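Local coordinates for protein benzoylformate decarboxylase (Mycobacterium smegmatis, PDB 4Q9D) that belongs to the thiamine pyrophosphate enzyme family, pairing N-terminal and C-terminal TPP-binding domains with a central domain and holding a magnesium ion, at residues H8-D13 with K168-P173; D13-L18 with E40-V45; D58-A61 with P67-V70; P116-M121 with S129-R134; E136-A141 with L159-D164. All coordinates share one frame; numbering follows the deposited sequence.

How the interactions relate
The five contacts illustrate how chemistry varies with place in one parallel α/β domain. Interaction 5 is buried in all its touching residues and apolar in its side-chain pairs; interaction 3, also apolar, is partly buried and depends on small alanines. Interactions 1 and 2 share helix 7-18 and even Asp-13, but the former sets a valine against a loop, apolar although partly exposed, whereas the latter adds a salt-bridge network to a phenylalanine. Interaction 4, a surface contact, relies on a hydroxyl bond and a water. It adjoins interaction 5 because strands 128-130 and 157-162 are neighbours. Interactions 2 to 5 reach the sheet; interaction 1 lies outside it, touching interaction 5 through Val-10 and Pro-139.

Interaction 1 (H8-D13 with K168-P173); sequences HDVTYD and KPALGP
Val-10 meets Ala-170 where helix 7-18 is crossed by the chain that leaves strand 157-162, in the parallel α/β fold of the N-terminal TPP-binding domain, where a loop packs on a peripheral helix. The valine is the one helix residue in 8-13 that makes close contact, and it does so with both branches. With chi1 at -48°, CG1 stands anti to the carbonyl carbon and CG2 is tucked between the backbone N and the carbonyl carbon, a pose that presents the two methyls as a fork. Into the fork comes the single methyl of Ala-170: its CB is 3.6 Å from Val-10 CG1 and 3.7 Å from Val-10 CG2. The loop then turns, and the carbonyl of Gly-172 takes up a second position over the same fork, its O lying 3.6 Å from Val-10 CG1 and 3.8 Å from Val-10 CG2. This is an oxygen resting on methyl groups, and no hydrogen bond joins the two segments.

The helix stays regular beneath the contact, with bonds from Tyr-12 N to His-8 O (3.2 Å) and from Asp-13 N to Asp-9 O (3.1 Å). On another side of it, the His-8 and Tyr-12 side chains lean together, with Tyr-12 CE2 above one face of the imidazole near its rim. The loop is tied to the start of the helix by backbone bonds of Lys-168 with Val-7 and of Ala-170 with Lys-5, while Pro-139 of helix 138-150 also touches Val-10. The last touch along the loop is a loose one, Val-10 CG1 at 4.4 Å from Pro-173 CA.

Interaction 2 (D13-L18 with E40-V45); sequences DLLRKL and EDFTYV
Phe-42 turns its ring edge to one face of the Arg-16 guanidinium, CE2 lying over it 3.8 Å from Arg-16 NH2, while Asp-41 and Asp-13 sit at the guanidinium edges, close to its plane. The phenylalanine, for its part, is met at its rim, where Leu-15 CB approaches CZ at 3.8 Å and the backbone N of Arg-16 stands 3.7 Å from the same Phe-42 CZ. Asp-41 OD1 also lies at the ring edge, in its plane.

Asp-41 is gripped side-on by two nitrogens. Arg-16 NE gives a short, nearly straight bond to Asp-41 OD2 (2.6 Å, 174°), and Arg-16 NH2 reaches Asp-41 OD1 at 3.1 Å. Both oxygens use their syn lone pairs, and the two planes differ by only 18°, so the pair is held almost flat. The arginine gets there by running out extended and then bending at chi3 (-66°), which turns the guanidinium back along the helix as well. There Arg-16 NH1 finds Asp-13 OD1, one turn earlier, at 3.2 Å; that oxygen is met on its anti side, in a more bent bond. The arginine probably offsets the mutual repulsion of the two carboxylates.

Tyr-12 completes the apolar side by an edge-to-face contact with Phe-42, and Leu-15 rests on Phe-142 of helix 138-150. The arrangement is that of an α/β layer: helix 7-18 is joined to the lead-in of strand 43-46, outermost in this chain's sheet, by Phe-42 and Leu-15 on the buried side and the salt-bridge network of Asp-13, Arg-16 and Asp-41 toward the surface.

Interaction 3 (D58-A61 with P67-V70); sequences DGFA and PALV
Ala-61 and Ala-68 face one another by their methyls, CB to CB at 4.1 Å, each CB directed at the opposite segment. Phe-60, the residue before Ala-61 on the helix, also turns toward the strand and brings a second group to the same methyl: its CD2 lies 4.2 Å from Ala-68 CB. The phenylalanine CG stands opposite the backbone N (chi1 -173°), which carries the ring across toward the strand, so that CD2 reaches the alanine obliquely. Ala-68 CB thus has two helix partners, a methyl and an aromatic carbon, in directions about a right angle apart.

Helix 50-64 leads through a short link into strand 68-72, closing a beta-alpha-beta crossover that starts at strand 43-46 and passes over strand 22-25, in the parallel sheet of the N-terminal TPP-binding domain. Because the two segments lie so near the turn, their backbones converge toward it; Ala-61 CA and Pro-67 CA are 5.3 Å apart, with Ala-61 CB 4.5 Å from Pro-67 C. The CB of Pro-67 is directed away from the helix, and its side chain touches Tyr-146 and Met-150 of helix 138-150. Leu-95 of the next strand packs against both alanines, and Phe-60 also packs on Leu-417 and Ala-421 of helix 408-421.

Interaction 4 (P116-M121 with S129-R134); sequences PDATTM and SYEPAR
Ser-129 and Thr-119 make the tight half of this contact, at the place where the 116-121 loop passes strand 128-130, outermost in this chain's sheet. The serine OG, placed opposite its own backbone N by chi1 (-175°), donates to Thr-119 O at 2.7 Å. It comes in the carbonyl plane onto a lone pair, at a C=O...donor angle of 108°. The same hydroxyl, Ser-129 OG, presses on Thr-119 CB at 3.3 Å. Beyond it, the threonine methyl lies along the strand backbone, with Thr-119 CG2 3.6 Å from Tyr-130 CA and 3.7 Å from Glu-131 N.

Toward Ala-118 the fit is looser. Ala-118 CB and Glu-131 OE1 are 4.0 Å apart, and what joins the segments here is a water: it accepts from Ala-118 N and donates to Glu-131 OE2 at 2.9 Å. The loop braces itself through Thr-120 OG1, which gives a bond of 2.8 Å to Asp-117 OD1, reaching that oxygen from above the carboxylate plane. Asp-117 also forms a salt bridge with Lys-123 of a neighbouring subunit, so this turn belongs to a subunit interface.

Glu-131 OE1 is bonded to Ser-160 OG on the adjacent strand and to Gln-101 NE2. Together with the water at OE2, these two partners would favour the ionised form of the carboxylate.

Interaction 5 (E136-A141 with L159-D164); sequences EDVPAA and LSIPLD
Leu-159 directs its CB at Ala-141, and the course of that side chain shows how a strand residue reaches the helix. CB itself only starts the reach, and CG carries the fork on toward helix 138-150. The two methyls then part: Leu-159 CD2 meets Ala-141 CB at 3.9 Å, whereas Leu-159 CD1 rests against the end of the same residue's backbone, 3.9 Å from Ala-141 O and 4.0 Å from Ala-141 C. A chi1 of -99° is some way from a staggered value, which suggests that the fork has been rotated to fit its surroundings. Leu-159 CD2 is also near the main chain of the adjoining strand, at Tyr-130 O.

Two residues along the strand, Ile-161 makes the second touch. Ile-161 CG2 and Val-138 CG2 approach tip to tip at 3.9 Å. On the isoleucine this methyl stands opposite the backbone N, while on the valine it stands opposite the carbonyl carbon. Steps of three on the helix and two on the strand keep the register even, Val-138 CA being 7.5 Å from Ile-161 CA and Ala-141 CA 7.8 Å from Leu-159 CA, and the order of the pairs shows helix and strand running in opposite senses. No hydrogen bond crosses the seam, whose side-chain pairs are all apolar.

Such antiparallel packing is that of the beta-alpha-beta unit formed by strand 128-130, helix 138-150 and strand 157-162. Strand 157-162 lies between strands 95-101 and 128-130, and helix 7-18 adjoins the first turn of helix 138-150 through Val-7 and Thr-11, which touch Val-138.

Interaction 1 (H8-D13 with K168-P173)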
# COMPACT_ATOMS: atom_id res chain seq x y z
N HIS B 8 -9.65 -17.63 -22.64
CA HIS B 8 -8.36 -17.88 -23.29
C HIS B 8 -8.44 -17.56 -24.80
O HIS B 8 -7.58 -16.84 -25.33
CB HIS B 8 -7.96 -19.35 -23.05
CG HIS B 8 -6.57 -19.70 -23.48
ND1 HIS B 8 -6.22 -19.89 -24.80
CD2 HIS B 8 -5.44 -19.94 -22.75
CE1 HIS B 8 -4.94 -20.23 -24.87
NE2 HIS B 8 -4.45 -20.27 -23.65
N ASP B 9 -9.47 -18.08 -25.48
CA ASP B 9 -9.65 -17.82 -26.92
C ASP B 9 -9.70 -16.34 -27.24
O ASP B 9 -8.97 -15.84 -28.11
CB ASP B 9 -10.96 -18.45 -27.46
CG ASP B 9 -10.95 -19.97 -27.41
OD1 ASP B 9 -9.89 -20.58 -27.63
OD2 ASP B 9 -12.02 -20.55 -27.14
N VAL B 10 -10.63 -15.64 -26.59
CA VAL B 10 -10.85 -14.26 -26.96
C VAL B 10 -9.71 -13.34 -26.48
O VAL B 10 -9.49 -12.27 -27.06
CB VAL B 10 -12.25 -13.75 -26.51
CG1 VAL B 10 -13.35 -14.76 -26.92
CG2 VAL B 10 -12.30 -13.52 -25.03
N THR B 11 -8.98 -13.74 -25.43
CA THR B 11 -7.89 -12.88 -24.94
C THR B 11 -6.72 -12.90 -25.94
O THR B 11 -6.22 -11.86 -26.34
CB THR B 11 -7.38 -13.28 -23.56
OG1 THR B 11 -8.44 -13.17 -22.61
CG2 THR B 11 -6.23 -12.36 -23.11
N TYR B 12 -6.31 -14.10 -26.35
CA TYR B 12 -5.28 -14.19 -27.39
C TYR B 12 -5.73 -13.52 -28.69
O TYR B 12 -4.93 -12.86 -29.36
CB TYR B 12 -4.91 -15.65 -27.63
CG TYR B 12 -3.87 -16.14 -26.66
CD1 TYR B 12 -2.51 -15.88 -26.88
CD2 TYR B 12 -4.23 -16.84 -25.51
CE1 TYR B 12 -1.55 -16.32 -25.98
CE2 TYR B 12 -3.27 -17.29 -24.61
CZ TYR B 12 -1.93 -17.02 -24.85
OH TYR B 12 -0.95 -17.48 -23.99
N ASP B 13 -7.01 -13.64 -29.05
CA ASP B 13 -7.51 -12.91 -30.22
C ASP B 13 -7.30 -11.40 -30.05
O ASP B 13 -6.95 -10.72 -31.00
CB ASP B 13 -9.00 -13.20 -30.47
CG ASP B 13 -9.22 -14.60 -31.08
OD1 ASP B 13 -8.24 -15.23 -31.51
OD2 ASP B 13 -10.37 -15.07 -31.12
N LYS B 168 -12.83 -20.43 -18.55
CA LYS B 168 -14.23 -20.04 -18.45
C LYS B 168 -14.80 -19.56 -19.80
O LYS B 168 -14.08 -19.04 -20.64
CB LYS B 168 -14.39 -18.99 -17.33
CG LYS B 168 -13.91 -19.52 -15.96
CD LYS B 168 -14.88 -20.61 -15.49
CE LYS B 168 -14.65 -21.00 -14.03
NZ LYS B 168 -13.41 -21.78 -13.92
N PRO B 169 -16.12 -19.73 -20.01
CA PRO B 169 -16.73 -19.21 -21.24
C PRO B 169 -16.54 -17.70 -21.33
O PRO B 169 -16.77 -17.02 -20.34
CB PRO B 169 -18.24 -19.52 -21.05
CG PRO B 169 -18.26 -20.72 -20.13
CD PRO B 169 -17.05 -20.52 -19.18
N ALA B 170 -16.12 -17.19 -22.49
CA ALA B 170 -16.02 -15.74 -22.68
C ALA B 170 -17.41 -15.12 -22.81
O ALA B 170 -18.34 -15.78 -23.21
CB ALA B 170 -15.22 -15.43 -23.92
N LEU B 171 -17.53 -13.83 -22.50
CA LEU B 171 -18.77 -13.10 -22.74
C LEU B 171 -19.03 -12.90 -24.23
O LEU B 171 -20.16 -12.64 -24.63
CB LEU B 171 -18.69 -11.72 -22.10
CG LEU B 171 -18.57 -11.60 -20.58
CD1 LEU B 171 -18.24 -10.16 -20.23
CD2 LEU B 171 -19.85 -12.05 -19.91
N GLY B 172 -17.99 -12.99 -25.05
CA GLY B 172 -18.07 -12.68 -26.47
C GLY B 172 -16.70 -12.18 -26.90
O GLY B 172 -15.75 -12.26 -26.12
N PRO B 173 -16.57 -11.66 -28.12
CA PRO B 173 -15.26 -11.11 -28.50
C PRO B 173 -14.90 -9.88 -27.65
O PRO B 173 -15.76 -9.14 -27.23
CB PRO B 173 -15.44 -10.70 -29.97
CG PRO B 173 -16.94 -10.40 -30.08
CD PRO B 173 -17.60 -11.43 -29.15

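Interaction 2 (D13-L18 with E40-V45)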
# COMPACT_ATOMS: atom_id res chain seq x y z
N ASP B 13 -7.01 -13.64 -29.05
CA ASP B 13 -7.51 -12.91 -30.22
C ASP B 13 -7.30 -11.40 -30.05
O ASP B 13 -6.95 -10.72 -31.00
CB ASP B 13 -9.00 -13.20 -30.47
CG ASP B 13 -9.22 -14.60 -31.08
OD1 ASP B 13 -8.24 -15.23 -31.51
OD2 ASP B 13 -10.37 -15.07 -31.12
N LEU B 14 -7.54 -10.88 -28.85
CA LEU B 14 -7.36 -9.45 -28.61
C LEU B 14 -5.88 -9.09 -28.67
O LEU B 14 -5.49 -8.11 -29.29
CB LEU B 14 -7.94 -9.03 -27.25
CG LEU B 14 -7.58 -7.62 -26.78
CD1 LEU B 14 -8.23 -6.58 -27.70
CD2 LEU B 14 -8.08 -7.44 -25.35
N LEU B 15 -5.06 -9.90 -28.00
CA LEU B 15 -3.62 -9.67 -27.97
C LEU B 15 -3.08 -9.59 -29.41
O LEU B 15 -2.29 -8.69 -29.73
CB LEU B 15 -2.92 -10.82 -27.18
CG LEU B 15 -3.18 -10.87 -25.67
CD1 LEU B 15 -2.43 -12.03 -25.05
CD2 LEU B 15 -2.76 -9.51 -24.98
N ARG B 16 -3.51 -10.51 -30.27
CA ARG B 16 -3.08 -10.47 -31.68
C ARG B 16 -3.45 -9.14 -32.34
O ARG B 16 -2.61 -8.52 -32.99
CB ARG B 16 -3.67 -11.65 -32.49
CG ARG B 16 -3.22 -11.75 -33.96
CD ARG B 16 -3.93 -12.93 -34.69
NE ARG B 16 -3.51 -14.21 -34.12
CZ ARG B 16 -4.27 -14.98 -33.35
NH1 ARG B 16 -5.53 -14.62 -33.06
NH2 ARG B 16 -3.77 -16.12 -32.87
N LYS B 17 -4.71 -8.71 -32.18
CA LYS B 17 -5.14 -7.42 -32.76
C LYS B 17 -4.33 -6.24 -32.23
O LYS B 17 -4.09 -5.29 -32.96
CB LYS B 17 -6.63 -7.16 -32.49
CG LYS B 17 -7.55 -8.19 -33.20
CD LYS B 17 -9.02 -7.98 -32.83
CE LYS B 17 -9.89 -9.14 -33.32
NZ LYS B 17 -11.26 -9.05 -32.76
N LEU B 18 -3.91 -6.30 -30.97
CA LEU B 18 -3.14 -5.23 -30.35
C LEU B 18 -1.67 -5.28 -30.75
O LEU B 18 -0.92 -4.33 -30.50
CB LEU B 18 -3.24 -5.31 -28.81
CG LEU B 18 -4.64 -5.06 -28.26
CD1 LEU B 18 -4.64 -5.06 -26.74
CD2 LEU B 18 -5.12 -3.71 -28.77
N GLU B 40 -0.03 -20.48 -32.67
CA GLU B 40 1.10 -20.79 -33.53
C GLU B 40 1.82 -19.54 -34.07
O GLU B 40 3.03 -19.56 -34.30
CB GLU B 40 0.63 -21.67 -34.71
CG GLU B 40 1.76 -22.23 -35.54
CD GLU B 40 2.69 -23.11 -34.72
OE1 GLU B 40 2.21 -23.71 -33.73
OE2 GLU B 40 3.89 -23.19 -35.06
N ASP B 41 1.09 -18.46 -34.25
CA ASP B 41 1.68 -17.23 -34.77
C ASP B 41 2.25 -16.33 -33.65
O ASP B 41 2.71 -15.22 -33.91
CB ASP B 41 0.63 -16.46 -35.57
CG ASP B 41 -0.59 -16.11 -34.72
OD1 ASP B 41 -1.03 -16.96 -33.93
OD2 ASP B 41 -1.12 -14.98 -34.83
N PHE B 42 2.16 -16.78 -32.40
CA PHE B 42 2.75 -16.01 -31.28
C PHE B 42 4.15 -16.55 -31.02
O PHE B 42 4.44 -17.68 -31.37
CB PHE B 42 1.93 -16.19 -30.00
CG PHE B 42 0.79 -15.21 -29.85
CD1 PHE B 42 0.68 -14.42 -28.70
CD2 PHE B 42 -0.19 -15.11 -30.82
CE1 PHE B 42 -0.38 -13.54 -28.54
CE2 PHE B 42 -1.25 -14.23 -30.68
CZ PHE B 42 -1.36 -13.43 -29.52
N THR B 43 4.98 -15.76 -30.35
CA THR B 43 6.33 -16.18 -30.01
C THR B 43 6.57 -16.12 -28.49
O THR B 43 6.29 -15.11 -27.85
CB THR B 43 7.37 -15.30 -30.72
OG1 THR B 43 7.13 -15.36 -32.13
CG2 THR B 43 8.80 -15.78 -30.42
N TYR B 44 7.09 -17.20 -27.93
CA TYR B 44 7.42 -17.23 -26.53
C TYR B 44 8.92 -17.11 -26.42
O TYR B 44 9.63 -17.90 -27.01
CB TYR B 44 6.99 -18.55 -25.91
CG TYR B 44 7.14 -18.51 -24.41
CD1 TYR B 44 6.14 -17.95 -23.62
CD2 TYR B 44 8.29 -18.97 -23.80
CE1 TYR B 44 6.27 -17.90 -22.24
CE2 TYR B 44 8.44 -18.90 -22.42
CZ TYR B 44 7.41 -18.37 -21.64
OH TYR B 44 7.51 -18.30 -20.26
N VAL B 45 9.41 -16.13 -25.68
CA VAL B 45 10.85 -15.99 -25.48
C VAL B 45 11.20 -16.40 -24.07
O VAL B 45 10.87 -15.70 -23.12
CB VAL B 45 11.36 -14.54 -25.77
CG1 VAL B 45 12.88 -14.45 -25.55
CG2 VAL B 45 10.98 -14.12 -27.21

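Interaction 3 (D58-A61 with P67-V70)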
# COMPACT_ATOMS: atom_id res chain seq x y z
N ASP B 58 11.86 -5.27 -21.80
CA ASP B 58 12.12 -3.82 -21.77
C ASP B 58 12.92 -3.45 -23.04
O ASP B 58 12.53 -2.58 -23.82
CB ASP B 58 12.91 -3.48 -20.50
CG ASP B 58 13.09 -1.99 -20.25
OD1 ASP B 58 12.63 -1.14 -21.07
OD2 ASP B 58 13.67 -1.66 -19.18
N GLY B 59 14.03 -4.14 -23.28
CA GLY B 59 14.83 -3.87 -24.48
C GLY B 59 14.06 -4.09 -25.78
O GLY B 59 14.18 -3.30 -26.72
N PHE B 60 13.25 -5.15 -25.82
CA PHE B 60 12.40 -5.44 -26.97
C PHE B 60 11.44 -4.31 -27.25
O PHE B 60 11.34 -3.83 -28.40
CB PHE B 60 11.62 -6.76 -26.73
CG PHE B 60 10.83 -7.25 -27.96
CD1 PHE B 60 11.46 -8.00 -28.96
CD2 PHE B 60 9.46 -7.01 -28.08
CE1 PHE B 60 10.73 -8.50 -30.06
CE2 PHE B 60 8.71 -7.51 -29.18
CZ PHE B 60 9.35 -8.24 -30.16
N ALA B 61 10.72 -3.89 -26.21
CA ALA B 61 9.76 -2.80 -26.34
C ALA B 61 10.43 -1.49 -26.76
O ALA B 61 9.90 -0.70 -27.57
CB ALA B 61 9.01 -2.60 -24.99
N PRO B 67 4.59 -1.89 -27.15
CA PRO B 67 4.49 -2.54 -25.84
C PRO B 67 4.85 -4.01 -25.94
O PRO B 67 4.82 -4.57 -27.03
CB PRO B 67 3.01 -2.34 -25.44
CG PRO B 67 2.28 -2.17 -26.74
CD PRO B 67 3.28 -1.50 -27.70
N ALA B 68 5.23 -4.61 -24.82
CA ALA B 68 5.58 -6.04 -24.80
C ALA B 68 4.96 -6.69 -23.57
O ALA B 68 4.74 -6.03 -22.55
CB ALA B 68 7.08 -6.24 -24.76
N LEU B 69 4.73 -7.99 -23.67
CA LEU B 69 4.02 -8.75 -22.67
C LEU B 69 5.01 -9.63 -21.92
O LEU B 69 5.85 -10.27 -22.51
CB LEU B 69 2.97 -9.59 -23.39
CG LEU B 69 1.92 -10.42 -22.70
CD1 LEU B 69 1.12 -9.60 -21.72
CD2 LEU B 69 1.03 -10.96 -23.84
N VAL B 70 4.92 -9.62 -20.61
CA VAL B 70 5.79 -10.44 -19.80
C VAL B 70 4.89 -11.39 -18.99
O VAL B 70 3.79 -10.99 -18.59
CB VAL B 70 6.62 -9.54 -18.89
CG1 VAL B 70 7.53 -10.37 -18.01
CG2 VAL B 70 7.45 -8.56 -19.76

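Interaction 4 (P116-M121 with S129-R134)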
# COMPACT_ATOMS: atom_id res chain seq x y z
N PRO B 116 -1.11 -13.75 -2.30
CA PRO B 116 -2.08 -12.91 -1.58
C PRO B 116 -1.76 -11.43 -1.68
O PRO B 116 -0.58 -11.05 -1.63
CB PRO B 116 -1.98 -13.40 -0.11
CG PRO B 116 -0.62 -14.00 -0.00
CD PRO B 116 -0.29 -14.58 -1.40
N ASP B 117 -2.80 -10.60 -1.83
CA ASP B 117 -2.63 -9.17 -1.99
C ASP B 117 -1.63 -8.90 -3.12
O ASP B 117 -0.73 -8.08 -2.98
CB ASP B 117 -2.12 -8.57 -0.66
CG ASP B 117 -2.27 -7.04 -0.60
OD1 ASP B 117 -2.90 -6.43 -1.51
OD2 ASP B 117 -1.76 -6.45 0.38
N ALA B 118 -1.81 -9.61 -4.24
CA ALA B 118 -0.93 -9.52 -5.39
C ALA B 118 -0.74 -8.11 -5.93
O ALA B 118 0.35 -7.77 -6.38
CB ALA B 118 -1.40 -10.48 -6.55
N THR B 119 -1.81 -7.31 -5.94
CA THR B 119 -1.70 -5.97 -6.52
C THR B 119 -0.76 -5.04 -5.71
O THR B 119 -0.25 -4.09 -6.25
CB THR B 119 -3.07 -5.26 -6.65
OG1 THR B 119 -3.68 -5.15 -5.36
CG2 THR B 119 -3.97 -6.02 -7.62
N THR B 120 -0.54 -5.34 -4.44
CA THR B 120 0.36 -4.50 -3.62
C THR B 120 1.83 -4.78 -3.94
O THR B 120 2.68 -3.88 -3.84
CB THR B 120 0.08 -4.70 -2.11
OG1 THR B 120 -1.24 -4.23 -1.85
CG2 THR B 120 1.06 -3.92 -1.26
N MET B 121 2.12 -6.01 -4.36
CA MET B 121 3.51 -6.44 -4.50
C MET B 121 4.39 -5.57 -5.43
O MET B 121 5.46 -5.15 -5.04
CB MET B 121 3.61 -7.94 -4.88
CG MET B 121 5.05 -8.46 -4.83
SD MET B 121 5.09 -10.25 -5.27
CE MET B 121 6.83 -10.51 -4.92
N SER B 129 -2.02 -1.74 -11.18
CA SER B 129 -1.85 -3.10 -10.69
C SER B 129 -3.28 -3.64 -10.48
O SER B 129 -4.11 -2.99 -9.84
CB SER B 129 -1.10 -3.01 -9.36
OG SER B 129 -0.79 -4.26 -8.86
N TYR B 130 -3.61 -4.82 -11.01
CA TYR B 130 -5.02 -5.24 -10.97
C TYR B 130 -5.17 -6.75 -11.03
O TYR B 130 -4.41 -7.43 -11.71
CB TYR B 130 -5.74 -4.62 -12.17
CG TYR B 130 -7.24 -4.75 -12.19
CD1 TYR B 130 -8.04 -4.10 -11.25
CD2 TYR B 130 -7.87 -5.49 -13.19
CE1 TYR B 130 -9.44 -4.20 -11.30
CE2 TYR B 130 -9.26 -5.57 -13.25
CZ TYR B 130 -10.04 -4.95 -12.32
OH TYR B 130 -11.42 -5.07 -12.42
N GLU B 131 -6.15 -7.28 -10.29
CA GLU B 131 -6.58 -8.67 -10.41
C GLU B 131 -8.09 -8.65 -10.67
O GLU B 131 -8.82 -8.15 -9.84
CB GLU B 131 -6.34 -9.39 -9.09
CG GLU B 131 -6.65 -10.91 -9.11
CD GLU B 131 -5.95 -11.62 -7.96
OE1 GLU B 131 -4.77 -12.07 -8.12
OE2 GLU B 131 -6.53 -11.67 -6.88
N PRO B 132 -8.54 -9.16 -11.83
CA PRO B 132 -9.98 -9.02 -12.15
C PRO B 132 -10.91 -9.64 -11.10
O PRO B 132 -10.60 -10.67 -10.53
CB PRO B 132 -10.11 -9.79 -13.46
CG PRO B 132 -8.73 -9.64 -14.11
CD PRO B 132 -7.77 -9.75 -12.94
N ALA B 133 -12.03 -8.98 -10.87
CA ALA B 133 -13.07 -9.41 -9.92
C ALA B 133 -13.77 -10.69 -10.43
O ALA B 133 -14.47 -11.35 -9.67
CB ALA B 133 -14.10 -8.31 -9.77
N ARG B 134 -13.59 -11.03 -11.71
CA ARG B 134 -14.19 -12.25 -12.23
C ARG B 134 -13.50 -12.66 -13.54
O ARG B 134 -12.95 -11.80 -14.24
CB ARG B 134 -15.69 -12.06 -12.43
CG ARG B 134 -16.02 -11.05 -13.49
CD ARG B 134 -17.54 -10.97 -13.84
NE ARG B 134 -17.69 -10.00 -14.94
CZ ARG B 134 -18.74 -9.93 -15.76
NH1 ARG B 134 -19.76 -10.74 -15.61
NH2 ARG B 134 -18.75 -9.04 -16.73
O HOH W 1 -4.64 -11.12 -4.72

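Interaction 5 (E136-A141 with L159-D164)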
# COMPACT_ATOMS: atom_id res chain seq x y z
N GLU B 136 -14.56 -13.36 -16.38
CA GLU B 136 -15.12 -12.82 -17.64
C GLU B 136 -14.55 -11.48 -18.03
O GLU B 136 -14.65 -11.08 -19.19
CB GLU B 136 -16.66 -12.69 -17.52
CG GLU B 136 -17.40 -14.02 -17.59
CD GLU B 136 -17.48 -14.76 -16.24
OE1 GLU B 136 -16.93 -14.28 -15.21
OE2 GLU B 136 -18.10 -15.84 -16.22
N ASP B 137 -13.95 -10.78 -17.07
CA ASP B 137 -13.37 -9.46 -17.33
C ASP B 137 -11.88 -9.54 -17.67
O ASP B 137 -11.26 -8.51 -17.91
CB ASP B 137 -13.50 -8.55 -16.11
CG ASP B 137 -14.91 -8.16 -15.83
OD1 ASP B 137 -15.72 -8.05 -16.79
OD2 ASP B 137 -15.19 -7.95 -14.64
N VAL B 138 -11.31 -10.73 -17.69
CA VAL B 138 -9.88 -10.86 -18.04
C VAL B 138 -9.58 -10.16 -19.39
O VAL B 138 -8.65 -9.36 -19.47
CB VAL B 138 -9.44 -12.33 -18.00
CG1 VAL B 138 -8.09 -12.55 -18.68
CG2 VAL B 138 -9.42 -12.80 -16.56
N PRO B 139 -10.39 -10.42 -20.43
CA PRO B 139 -10.08 -9.76 -21.72
C PRO B 139 -10.13 -8.24 -21.64
O PRO B 139 -9.18 -7.58 -22.08
CB PRO B 139 -11.18 -10.30 -22.68
CG PRO B 139 -11.57 -11.65 -22.08
CD PRO B 139 -11.52 -11.37 -20.55
N ALA B 140 -11.21 -7.68 -21.09
CA ALA B 140 -11.26 -6.22 -20.93
C ALA B 140 -10.09 -5.71 -20.05
O ALA B 140 -9.64 -4.59 -20.23
CB ALA B 140 -12.60 -5.77 -20.32
N ALA B 141 -9.62 -6.53 -19.10
CA ALA B 141 -8.51 -6.12 -18.21
C ALA B 141 -7.20 -5.99 -19.00
O ALA B 141 -6.41 -5.05 -18.79
CB ALA B 141 -8.34 -7.09 -17.08
N LEU B 159 -0.88 -7.25 -14.04
CA LEU B 159 -2.16 -7.96 -14.02
C LEU B 159 -1.94 -9.33 -13.45
O LEU B 159 -1.10 -10.08 -13.94
CB LEU B 159 -2.67 -8.16 -15.45
CG LEU B 159 -3.71 -7.24 -16.05
CD1 LEU B 159 -4.03 -7.79 -17.44
CD2 LEU B 159 -4.97 -7.25 -15.18
N SER B 160 -2.71 -9.67 -12.43
CA SER B 160 -2.64 -10.97 -11.78
C SER B 160 -3.88 -11.76 -12.22
O SER B 160 -5.00 -11.25 -12.07
CB SER B 160 -2.72 -10.77 -10.28
OG SER B 160 -2.57 -12.02 -9.63
N ILE B 161 -3.70 -12.97 -12.74
CA ILE B 161 -4.84 -13.74 -13.27
C ILE B 161 -4.95 -15.14 -12.64
O ILE B 161 -4.14 -16.04 -12.92
CB ILE B 161 -4.78 -13.92 -14.81
CG1 ILE B 161 -4.40 -12.60 -15.54
CG2 ILE B 161 -6.10 -14.54 -15.34
CD1 ILE B 161 -5.47 -11.54 -15.36
N PRO B 162 -5.97 -15.34 -11.80
CA PRO B 162 -6.26 -16.67 -11.22
C PRO B 162 -6.29 -17.76 -12.32
O PRO B 162 -6.89 -17.58 -13.38
CB PRO B 162 -7.63 -16.49 -10.58
CG PRO B 162 -7.65 -15.01 -10.17
CD PRO B 162 -6.93 -14.31 -11.35
N LEU B 163 -5.60 -18.87 -12.10
CA LEU B 163 -5.37 -19.83 -13.17
C LEU B 163 -6.66 -20.45 -13.73
O LEU B 163 -6.68 -20.96 -14.85
CB LEU B 163 -4.39 -20.91 -12.71
CG LEU B 163 -4.83 -21.83 -11.56
CD1 LEU B 163 -5.63 -23.07 -12.08
CD2 LEU B 163 -3.61 -22.28 -10.82
N ASP B 164 -7.76 -20.38 -12.98
CA ASP B 164 -8.99 -21.04 -13.41
C ASP B 164 -9.76 -20.15 -14.35
O ASP B 164 -10.72 -20.59 -14.96
CB ASP B 164 -9.86 -21.51 -12.21
CG ASP B 164 -10.15 -20.39 -11.21
OD1 ASP B 164 -9.21 -19.63 -10.88
OD2 ASP B 164 -11.29 -20.27 -10.75